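Long-range contacts in imelysin-like protein (Psychrobacter arcticus, PDB 3PF0), which is of unknown function but belongs to the imelysin-like (peptidase M75) family and is a putative metalloendopeptidase: residues T53-H57 / D285-I291; V63-A68 / I203-Q208; E113-F117 / Q229-L234. Where two conformers were deposited one is given. Numbering follows the deposited sequence.

Contact 1 (T53-H57 / D285-I291); sequences TYLTH and DPVLTAI
An antiparallel helix pair in this all-helical imelysin-like fold brings residues 53-57, inside helix 48-84, against the short helix 286-292 and the N-cap residue before it. The segment axes approach to 10.6 Å at a signed crossing angle of -157°, wide enough for an aromatic side chain, and Tyr54 lies opposite Val287 with their CA atoms 6.7 Å apart. Tyr54, with the most surface covered, fills the gap. Its chi1 is t and chi2 73°, so the ring reaches across to the other helix: CD1 lies 3.7 Å from Val287 CG1, CE1 3.8 Å from Leu288 CB, and CB 3.9 Å from Ile291 CD1. The hydroxyl is hydrogen-bonded to Trp230 NE1 and donates to a water 2.6 Å from Tyr54 OH. Val287 (chi1 t) suits its place because its branched side chain fits between the two rings: CG1 touches the Tyr54 edge, and CG2 sits over the His57 face, 4.0 Å from the ring centroid and 9° off the normal, a CH-pi contact. One turn after Tyr54, His57 (chi1 148°) brings its ring to Asp285, the N-cap of the second helix, whose OD1 accepts a weak capping bond from Val287 N at 3.4 Å. Asp61 takes the other ring nitrogen, ND1. Asp285 OD2 receives the water's hydrogen at 2.7 Å, and His57 NE2 donates to the same OD2 at 2.8 Å.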
loop_
_atom_site.group_PDB
_atom_site.type_symbol
_atom_site.label_atom_id
_atom_site.label_comp_id
_atom_site.label_asym_id
_atom_site.label_seq_id
_atom_site.Cartn_x
_atom_site.Cartn_y
_atom_site.Cartn_z
ATOM N N THR A 53 20.176 -6.096 -13.842
ATOM C CA THR A 53 19.978 -7.273 -12.981
ATOM C C THR A 53 19.153 -6.888 -11.734
ATOM O O THR A 53 18.220 -7.620 -11.386
ATOM C CB THR A 53 21.353 -7.889 -12.617
ATOM O OG1 THR A 53 22.009 -8.323 -13.815
ATOM C CG2 THR A 53 21.248 -9.065 -11.650
ATOM N N TYR A 54 19.476 -5.744 -11.085
ATOM C CA TYR A 54 18.753 -5.287 -9.892
ATOM C C TYR A 54 17.294 -4.961 -10.229
ATOM O O TYR A 54 16.404 -5.455 -9.537
ATOM C CB TYR A 54 19.450 -4.091 -9.215
ATOM C CG TYR A 54 18.665 -3.502 -8.060
ATOM C CD1 TYR A 54 18.566 -4.173 -6.843
ATOM C CD2 TYR A 54 18.024 -2.275 -8.184
ATOM C CE1 TYR A 54 17.832 -3.643 -5.782
ATOM C CE2 TYR A 54 17.280 -1.736 -7.133
ATOM C CZ TYR A 54 17.191 -2.422 -5.932
ATOM O OH TYR A 54 16.462 -1.886 -4.901
ATOM N N LEU A 55 17.055 -4.168 -11.298
ATOM C CA LEU A 55 15.718 -3.768 -11.762
ATOM C C LEU A 55 14.879 -4.988 -12.189
ATOM O O LEU A 55 13.678 -5.007 -11.938
ATOM C CB LEU A 55 15.808 -2.747 -12.914
ATOM C CG LEU A 55 16.352 -1.343 -12.572
ATOM C CD1 LEU A 55 16.769 -0.612 -13.820
ATOM C CD2 LEU A 55 15.336 -0.505 -11.776
ATOM N N THR A 56 15.514 -6.018 -12.783
ATOM C CA THR A 56 14.852 -7.272 -13.175
ATOM C C THR A 56 14.435 -8.029 -11.902
ATOM O O THR A 56 13.333 -8.582 -11.853
ATOM C CB THR A 56 15.771 -8.101 -14.091
ATOM O OG1 THR A 56 16.088 -7.319 -15.243
ATOM C CG2 THR A 56 15.141 -9.412 -14.535
ATOM N N HIS A 57 15.301 -8.012 -10.871
ATOM C CA HIS A 57 15.053 -8.659 -9.584
ATOM C C HIS A 57 13.901 -7.930 -8.832
ATOM O O HIS A 57 13.073 -8.588 -8.199
ATOM C CB HIS A 57 16.365 -8.713 -8.766
ATOM C CG HIS A 57 16.186 -8.622 -7.286
ATOM N ND1 HIS A 57 15.885 -9.735 -6.530
ATOM C CD2 HIS A 57 16.282 -7.550 -6.468
ATOM C CE1 HIS A 57 15.787 -9.306 -5.285
ATOM N NE2 HIS A 57 16.022 -7.998 -5.200
ATOM N N ASP A 285 17.611 -5.673 1.362
ATOM C CA ASP A 285 17.751 -6.601 0.249
ATOM C C ASP A 285 19.249 -6.815 -0.046
ATOM O O ASP A 285 19.957 -5.833 -0.275
ATOM C CB ASP A 285 16.991 -6.051 -0.977
ATOM C CG ASP A 285 17.181 -6.766 -2.306
ATOM O OD1 ASP A 285 17.506 -7.980 -2.298
ATOM O OD2 ASP A 285 16.954 -6.127 -3.353
ATOM N N PRO A 286 19.743 -8.081 0.013
ATOM C CA PRO A 286 21.177 -8.342 -0.235
ATOM C C PRO A 286 21.707 -7.818 -1.575
ATOM O O PRO A 286 22.868 -7.420 -1.641
ATOM C CB PRO A 286 21.280 -9.875 -0.200
ATOM C CG PRO A 286 20.109 -10.324 0.567
ATOM C CD PRO A 286 19.014 -9.332 0.311
ATOM N N VAL A 287 20.870 -7.828 -2.634
ATOM C CA VAL A 287 21.231 -7.356 -3.976
ATOM C C VAL A 287 21.539 -5.847 -3.918
ATOM O O VAL A 287 22.510 -5.403 -4.526
ATOM C CB VAL A 287 20.129 -7.702 -5.023
ATOM C CG1 VAL A 287 20.528 -7.269 -6.435
ATOM C CG2 VAL A 287 19.814 -9.197 -5.006
ATOM N N LEU A 288 20.748 -5.079 -3.148
ATOM C CA LEU A 288 20.948 -3.642 -3.007
ATOM C C LEU A 288 22.107 -3.318 -2.060
ATOM O O LEU A 288 22.861 -2.387 -2.352
ATOM C CB LEU A 288 19.659 -2.938 -2.533
ATOM C CG LEU A 288 19.750 -1.422 -2.308
ATOM C CD1 LEU A 288 20.154 -0.683 -3.584
ATOM C CD2 LEU A 288 18.459 -0.877 -1.703
ATOM N N THR A 289 22.238 -4.052 -0.929
ATOM C CA THR A 289 23.306 -3.821 0.062
ATOM C C THR A 289 24.688 -4.079 -0.566
ATOM O O THR A 289 25.656 -3.435 -0.160
ATOM C CB THR A 289 23.099 -4.641 1.348
ATOM O OG1 THR A 289 23.094 -6.033 1.042
ATOM C CG2 THR A 289 21.821 -4.249 2.106
ATOM N N ALA A 290 24.763 -4.980 -1.578
ATOM C CA ALA A 290 25.994 -5.285 -2.317
ATOM C C ALA A 290 26.373 -4.115 -3.240
ATOM O O ALA A 290 27.561 -3.834 -3.414
ATOM C CB ALA A 290 25.827 -6.566 -3.123
ATOM N N ILE A 291 25.359 -3.432 -3.817
ATOM C CA ILE A 291 25.534 -2.261 -4.685
ATOM C C ILE A 291 26.068 -1.090 -3.829
ATOM O O ILE A 291 26.989 -0.388 -4.256
ATOM C CB ILE A 291 24.201 -1.922 -5.428
ATOM C CG1 ILE A 291 23.903 -2.972 -6.518
ATOM C CG2 ILE A 291 24.205 -0.503 -6.020
ATOM C CD1 ILE A 291 22.438 -3.052 -7.008
HETATM O O HOH W 1 15.717 -3.704 -3.170
#

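Contact 2 (V63-A68 / I203-Q208); sequences VIPAYA and IEKNWQ
Trp207 lays one face of its indole against Val63, whose CG1 stands 3.6 Å from the centroid of the six-membered ring, 15° off the normal, a CH-pi contact. Residues 63-68 of helix 48-84 and 203-208 of helix 183-214 run antiparallel, axes 9.0 Å apart and crossing at -163°, as neighbours in a helical bundle do; Tyr67 and Glu204 are in register, CA to CA 5.4 Å. Pro65, with no amide hydrogen to bond to the turn before, kinks helix 48-84 here; its CA-to-CB bond points away from the partner. Tyr67 (chi1 m) takes Ile203 CG2 over its ring, 3.5 Å from the centroid, and slides past Trp207 (chi1 -97°) in a barely overlapping pair, CE2 to CD1 3.5 Å. Ile64 CG1 packs 3.8 Å from Trp207 CB; small Ala68 lets Glu204 approach, CB to OE2 3.5 Å. A water donates to Tyr67 OH (2.7 Å) and accepts from Trp207 NE1 (2.9 Å). Direct contact is thus mainly apolar and aromatic, with one water joining the polar ends of the two rings.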
loop_
_atom_site.group_PDB
_atom_site.type_symbol
_atom_site.label_atom_id
_atom_site.label_comp_id
_atom_site.label_asym_id
_atom_site.label_seq_id
_atom_site.Cartn_x
_atom_site.Cartn_y
_atom_site.Cartn_z
ATOM N N VAL A 63 7.729 -6.386 -7.071
ATOM C CA VAL A 63 6.591 -5.696 -7.686
ATOM C C VAL A 63 5.487 -6.702 -8.090
ATOM O O VAL A 63 4.367 -6.609 -7.560
ATOM C CB VAL A 63 7.029 -4.797 -8.874
ATOM C CG1 VAL A 63 5.827 -4.156 -9.557
ATOM C CG2 VAL A 63 8.028 -3.733 -8.421
ATOM N N ILE A 64 5.806 -7.642 -9.011
ATOM C CA ILE A 64 4.877 -8.660 -9.516
ATOM C C ILE A 64 4.344 -9.519 -8.331
ATOM O O ILE A 64 3.121 -9.611 -8.238
ATOM C CB ILE A 64 5.478 -9.502 -10.687
ATOM C CG1 ILE A 64 5.699 -8.595 -11.930
ATOM C CG2 ILE A 64 4.584 -10.703 -11.040
ATOM C CD1 ILE A 64 6.717 -9.089 -12.985
ATOM N N PRO A 65 5.171 -10.037 -7.373
ATOM C CA PRO A 65 4.600 -10.808 -6.248
ATOM C C PRO A 65 3.644 -10.007 -5.363
ATOM O O PRO A 65 2.648 -10.576 -4.913
ATOM C CB PRO A 65 5.838 -11.246 -5.453
ATOM C CG PRO A 65 6.918 -11.283 -6.461
ATOM C CD PRO A 65 6.648 -10.076 -7.319
ATOM N N ALA A 66 3.913 -8.696 -5.140
ATOM C CA ALA A 66 3.043 -7.846 -4.325
ATOM C C ALA A 66 1.677 -7.699 -4.975
ATOM O O ALA A 66 0.664 -7.830 -4.290
ATOM C CB ALA A 66 3.670 -6.485 -4.107
ATOM N N TYR A 67 1.642 -7.475 -6.297
ATOM C CA TYR A 67 0.379 -7.356 -7.011
ATOM C C TYR A 67 -0.336 -8.709 -7.069
ATOM O O TYR A 67 -1.554 -8.751 -6.885
ATOM C CB TYR A 67 0.584 -6.770 -8.423
ATOM C CG TYR A 67 0.874 -5.282 -8.431
ATOM C CD1 TYR A 67 0.013 -4.379 -7.808
ATOM C CD2 TYR A 67 1.968 -4.769 -9.124
ATOM C CE1 TYR A 67 0.278 -3.008 -7.808
ATOM C CE2 TYR A 67 2.235 -3.400 -9.142
ATOM C CZ TYR A 67 1.386 -2.522 -8.485
ATOM O OH TYR A 67 1.622 -1.167 -8.538
ATOM N N ALA A 68 0.415 -9.808 -7.276
ATOM C CA ALA A 68 -0.144 -11.165 -7.326
ATOM C C ALA A 68 -0.788 -11.531 -5.982
ATOM O O ALA A 68 -1.888 -12.084 -5.966
ATOM C CB ALA A 68 0.937 -12.180 -7.696
ATOM N N ILE A 203 -3.431 -5.424 -13.399
ATOM C CA ILE A 203 -2.182 -4.730 -13.060
ATOM C C ILE A 203 -1.038 -5.750 -13.027
ATOM O O ILE A 203 0.014 -5.482 -13.616
ATOM C CB ILE A 203 -2.304 -3.920 -11.741
ATOM C CG1 ILE A 203 -3.287 -2.742 -11.933
ATOM C CG2 ILE A 203 -0.929 -3.400 -11.253
ATOM C CD1 ILE A 203 -3.920 -2.299 -10.708
ATOM N N GLU A 204 -1.258 -6.918 -12.373
ATOM C CA GLU A 204 -0.299 -8.026 -12.314
ATOM C C GLU A 204 0.092 -8.497 -13.740
ATOM O O GLU A 204 1.283 -8.657 -14.017
ATOM C CB GLU A 204 -0.883 -9.202 -11.509
ATOM C CG GLU A 204 0.074 -10.376 -11.366
ATOM C CD GLU A 204 -0.530 -11.725 -11.026
ATOM O OE1 GLU A 204 -1.724 -11.783 -10.650
ATOM O OE2 GLU A 204 0.210 -12.730 -11.121
ATOM N N LYS A 205 -0.907 -8.688 -14.635
ATOM C CA LYS A 205 -0.689 -9.135 -16.025
ATOM C C LYS A 205 0.099 -8.101 -16.837
ATOM O O LYS A 205 0.936 -8.481 -17.654
ATOM C CB LYS A 205 -2.018 -9.440 -16.736
ATOM C CG LYS A 205 -2.608 -10.804 -16.392
ATOM C CD LYS A 205 -3.684 -11.214 -17.396
ATOM N N ASN A 206 -0.161 -6.802 -16.584
ATOM C CA ASN A 206 0.484 -5.660 -17.237
ATOM C C ASN A 206 1.978 -5.585 -16.878
ATOM O O ASN A 206 2.802 -5.381 -17.767
ATOM C CB ASN A 206 -0.236 -4.362 -16.830
ATOM C CG ASN A 206 -0.071 -3.199 -17.782
ATOM O OD1 ASN A 206 0.996 -2.956 -18.339
ATOM N ND2 ASN A 206 -1.099 -2.368 -17.880
ATOM N N TRP A 207 2.314 -5.737 -15.583
ATOM C CA TRP A 207 3.691 -5.747 -15.095
ATOM C C TRP A 207 4.457 -6.957 -15.653
ATOM O O TRP A 207 5.612 -6.793 -16.038
ATOM C CB TRP A 207 3.725 -5.744 -13.560
ATOM C CG TRP A 207 3.907 -4.365 -12.999
ATOM C CD1 TRP A 207 2.928 -3.532 -12.541
ATOM C CD2 TRP A 207 5.121 -3.599 -12.993
ATOM N NE1 TRP A 207 3.462 -2.308 -12.216
ATOM C CE2 TRP A 207 4.811 -2.327 -12.466
ATOM C CE3 TRP A 207 6.451 -3.874 -13.365
ATOM C CZ2 TRP A 207 5.788 -1.342 -12.261
ATOM C CZ3 TRP A 207 7.413 -2.890 -13.186
ATOM C CH2 TRP A 207 7.080 -1.643 -12.632
ATOM N N GLN A 208 3.807 -8.154 -15.713
ATOM C CA GLN A 208 4.414 -9.383 -16.242
ATOM C C GLN A 208 4.761 -9.220 -17.717
ATOM O O GLN A 208 5.793 -9.718 -18.167
ATOM C CB GLN A 208 3.486 -10.596 -16.050
ATOM C CG GLN A 208 3.512 -11.150 -14.625
ATOM C CD GLN A 208 2.443 -12.176 -14.324
ATOM O OE1 GLN A 208 1.356 -12.201 -14.920
ATOM N NE2 GLN A 208 2.710 -13.013 -13.335
HETATM O O HOH W 2 1.928 -0.202 -11.044
#

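Contact 3 (E113-F117 / Q229-L234); sequences EMVNF and QWFNSL
Gln229 (chi1 and chi2 both t) extends its aliphatic stem over the Phe117 ring (chi1 p), with CG 3.8 Å from the ring centroid and 9° off the normal, a CH-pi contact. At Trp230 (chi1 t) CA-to-CB points away, yet the indole bends back so that CH2 meets selenomethionine Met114 SE at 3.9 Å, an edge-on Met-aromatic contact, and CZ3 meets Val115 CG2 at 4.1 Å. Its NE1 is hydrogen-bonded to Tyr54 OH. Asn232 offers its carbonyl O to a water, weakly at 3.3 Å, that accepts from ND2 of Asn116 (chi1 p) at 3.0 Å. Here an interhelical loop, 113-117, packs along helix 225-250 in the all-helical fold; its irregular backbone presents main-chain polar groups, some of which Ser233 and a bridging water meet. The nearest CA pairs are Met114-Leu234 and Asn116-Ser233, each 5.6 Å. Ser233 (chi1 t) is small enough to enter the loop's bend: OG accepts from Asn116 N at 2.9 Å and lies 2.6 Å from Met114 O, while CB touches Phe117 CE1 at 3.7 Å. The bridging water donates to both Ser233 O (2.7 Å) and Glu113 O (2.8 Å). Leu234 (chi1 m, chi2 t) brings CD2 to 4.0 Å from Met114 CB.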
loop_
_atom_site.group_PDB
_atom_site.type_symbol
_atom_site.label_atom_id
_atom_site.label_comp_id
_atom_site.label_asym_id
_atom_site.label_seq_id
_atom_site.Cartn_x
_atom_site.Cartn_y
_atom_site.Cartn_z
ATOM N N GLU A 113 1.615 -0.774 -2.648
ATOM C CA GLU A 113 1.658 0.689 -2.785
ATOM C C GLU A 113 3.107 1.244 -2.791
ATOM O O GLU A 113 3.296 2.446 -2.995
ATOM C CB GLU A 113 0.829 1.360 -1.685
ATOM C CG GLU A 113 -0.644 1.423 -2.044
ATOM C CD GLU A 113 -1.554 2.069 -1.020
ATOM O OE1 GLU A 113 -1.178 2.112 0.172
ATOM O OE2 GLU A 113 -2.670 2.483 -1.398
HETATM N N MSE A 114 4.120 0.367 -2.625
HETATM C CA MSE A 114 5.543 0.726 -2.719
HETATM C C MSE A 114 5.846 1.260 -4.140
HETATM O O MSE A 114 6.830 1.963 -4.324
HETATM C CB MSE A 114 6.438 -0.490 -2.382
HETATM C CG MSE A 114 6.433 -1.573 -3.461
HETATM SE SE MSE A 114 7.603 -3.082 -3.116
HETATM C CE MSE A 114 6.282 -4.458 -3.063
ATOM N N VAL A 115 5.003 0.879 -5.130
ATOM C CA VAL A 115 5.031 1.303 -6.534
ATOM C C VAL A 115 3.919 2.359 -6.692
ATOM O O VAL A 115 2.756 2.070 -6.402
ATOM C CB VAL A 115 4.873 0.089 -7.503
ATOM C CG1 VAL A 115 4.720 0.532 -8.956
ATOM C CG2 VAL A 115 6.046 -0.870 -7.365
ATOM N N ASN A 116 4.282 3.586 -7.082
ATOM C CA ASN A 116 3.330 4.693 -7.245
ATOM C C ASN A 116 3.231 5.120 -8.728
ATOM O O ASN A 116 2.740 6.205 -9.037
ATOM C CB ASN A 116 3.753 5.883 -6.356
ATOM C CG ASN A 116 5.016 6.586 -6.808
ATOM O OD1 ASN A 116 5.826 6.046 -7.579
ATOM N ND2 ASN A 116 5.185 7.834 -6.382
ATOM N N PHE A 117 3.682 4.252 -9.638
ATOM C CA PHE A 117 3.693 4.533 -11.067
ATOM C C PHE A 117 3.244 3.317 -11.857
ATOM O O PHE A 117 3.103 2.234 -11.296
ATOM C CB PHE A 117 5.119 4.962 -11.490
ATOM C CG PHE A 117 6.191 3.922 -11.247
ATOM C CD1 PHE A 117 6.800 3.804 -10.001
ATOM C CD2 PHE A 117 6.617 3.084 -12.275
ATOM C CE1 PHE A 117 7.783 2.833 -9.774
ATOM C CE2 PHE A 117 7.603 2.117 -12.049
ATOM C CZ PHE A 117 8.187 2.006 -10.804
ATOM N N GLN A 229 13.201 6.219 -10.715
ATOM C CA GLN A 229 11.763 6.090 -10.504
ATOM C C GLN A 229 11.454 5.141 -9.356
ATOM O O GLN A 229 10.566 5.441 -8.561
ATOM C CB GLN A 229 11.042 5.625 -11.787
ATOM C CG GLN A 229 9.528 5.894 -11.733
ATOM C CD GLN A 229 8.840 5.983 -13.069
ATOM O OE1 GLN A 229 9.167 5.279 -14.035
ATOM N NE2 GLN A 229 7.809 6.803 -13.122
ATOM N N TRP A 230 12.166 4.002 -9.283
ATOM C CA TRP A 230 11.989 2.977 -8.258
ATOM C C TRP A 230 12.248 3.536 -6.838
ATOM O O TRP A 230 11.391 3.377 -5.970
ATOM C CB TRP A 230 12.895 1.761 -8.555
ATOM C CG TRP A 230 13.083 0.793 -7.414
ATOM C CD1 TRP A 230 14.252 0.499 -6.783
ATOM C CD2 TRP A 230 12.069 0.004 -6.770
ATOM N NE1 TRP A 230 14.040 -0.442 -5.801
ATOM C CE2 TRP A 230 12.710 -0.768 -5.773
ATOM C CE3 TRP A 230 10.674 -0.111 -6.922
ATOM C CZ2 TRP A 230 12.010 -1.652 -4.940
ATOM C CZ3 TRP A 230 9.981 -0.982 -6.094
ATOM C CH2 TRP A 230 10.648 -1.750 -5.124
ATOM N N PHE A 231 13.400 4.189 -6.606
ATOM C CA PHE A 231 13.732 4.704 -5.281
ATOM C C PHE A 231 12.918 5.946 -4.915
ATOM O O PHE A 231 12.676 6.175 -3.726
ATOM C CB PHE A 231 15.232 4.964 -5.136
ATOM C CG PHE A 231 15.998 3.685 -4.943
ATOM C CD1 PHE A 231 16.022 3.050 -3.707
ATOM C CD2 PHE A 231 16.653 3.080 -6.008
ATOM C CE1 PHE A 231 16.706 1.847 -3.535
ATOM C CE2 PHE A 231 17.325 1.869 -5.839
ATOM C CZ PHE A 231 17.348 1.263 -4.603
ATOM N N ASN A 232 12.458 6.721 -5.913
ATOM C CA ASN A 232 11.600 7.862 -5.620
ATOM C C ASN A 232 10.213 7.350 -5.232
ATOM O O ASN A 232 9.535 7.975 -4.418
ATOM C CB ASN A 232 11.538 8.843 -6.779
ATOM C CG ASN A 232 12.615 9.883 -6.671
ATOM O OD1 ASN A 232 12.485 10.854 -5.918
ATOM N ND2 ASN A 232 13.740 9.653 -7.341
ATOM N N SER A 233 9.829 6.182 -5.770
ATOM C CA SER A 233 8.578 5.508 -5.449
ATOM C C SER A 233 8.625 5.039 -3.991
ATOM O O SER A 233 7.641 5.197 -3.267
ATOM C CB SER A 233 8.351 4.325 -6.389
ATOM O OG SER A 233 7.067 3.759 -6.195
ATOM N N LEU A 234 9.780 4.479 -3.565
ATOM C CA LEU A 234 9.988 4.010 -2.195
ATOM C C LEU A 234 10.001 5.188 -1.242
ATOM O O LEU A 234 9.416 5.094 -0.158
ATOM C CB LEU A 234 11.276 3.182 -2.051
ATOM C CG LEU A 234 11.328 1.825 -2.767
ATOM C CD1 LEU A 234 12.670 1.160 -2.543
ATOM C CD2 LEU A 234 10.191 0.895 -2.321
HETATM O O HOH W 3 4.959 4.721 -3.084
HETATM O O HOH W 4 7.656 9.511 -6.726
#

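Helix 48-84 is shared by contact 1, which pairs it with helix 286-292, and contact 2, which pairs it with helix 183-214; their centres are 19 Å apart and they do not touch. Contact 3, on helix 225-250, the next after 183-214, bridges them, its centre 16 Å from that of contact 1 and 14 Å from that of contact 2. Toward contact 1, Tyr54 OH lies 3.0 Å from Trp230 NE1, a probable hydrogen bond; toward contact 2, Val63 CG2 packs 3.6 Å from Val115 CG2. Along the chain, the segments of contacts 2 and 3 alternate, and both contacts fall between the segments of contact 1. Distant parts of one all-helical chain are thereby interlocked.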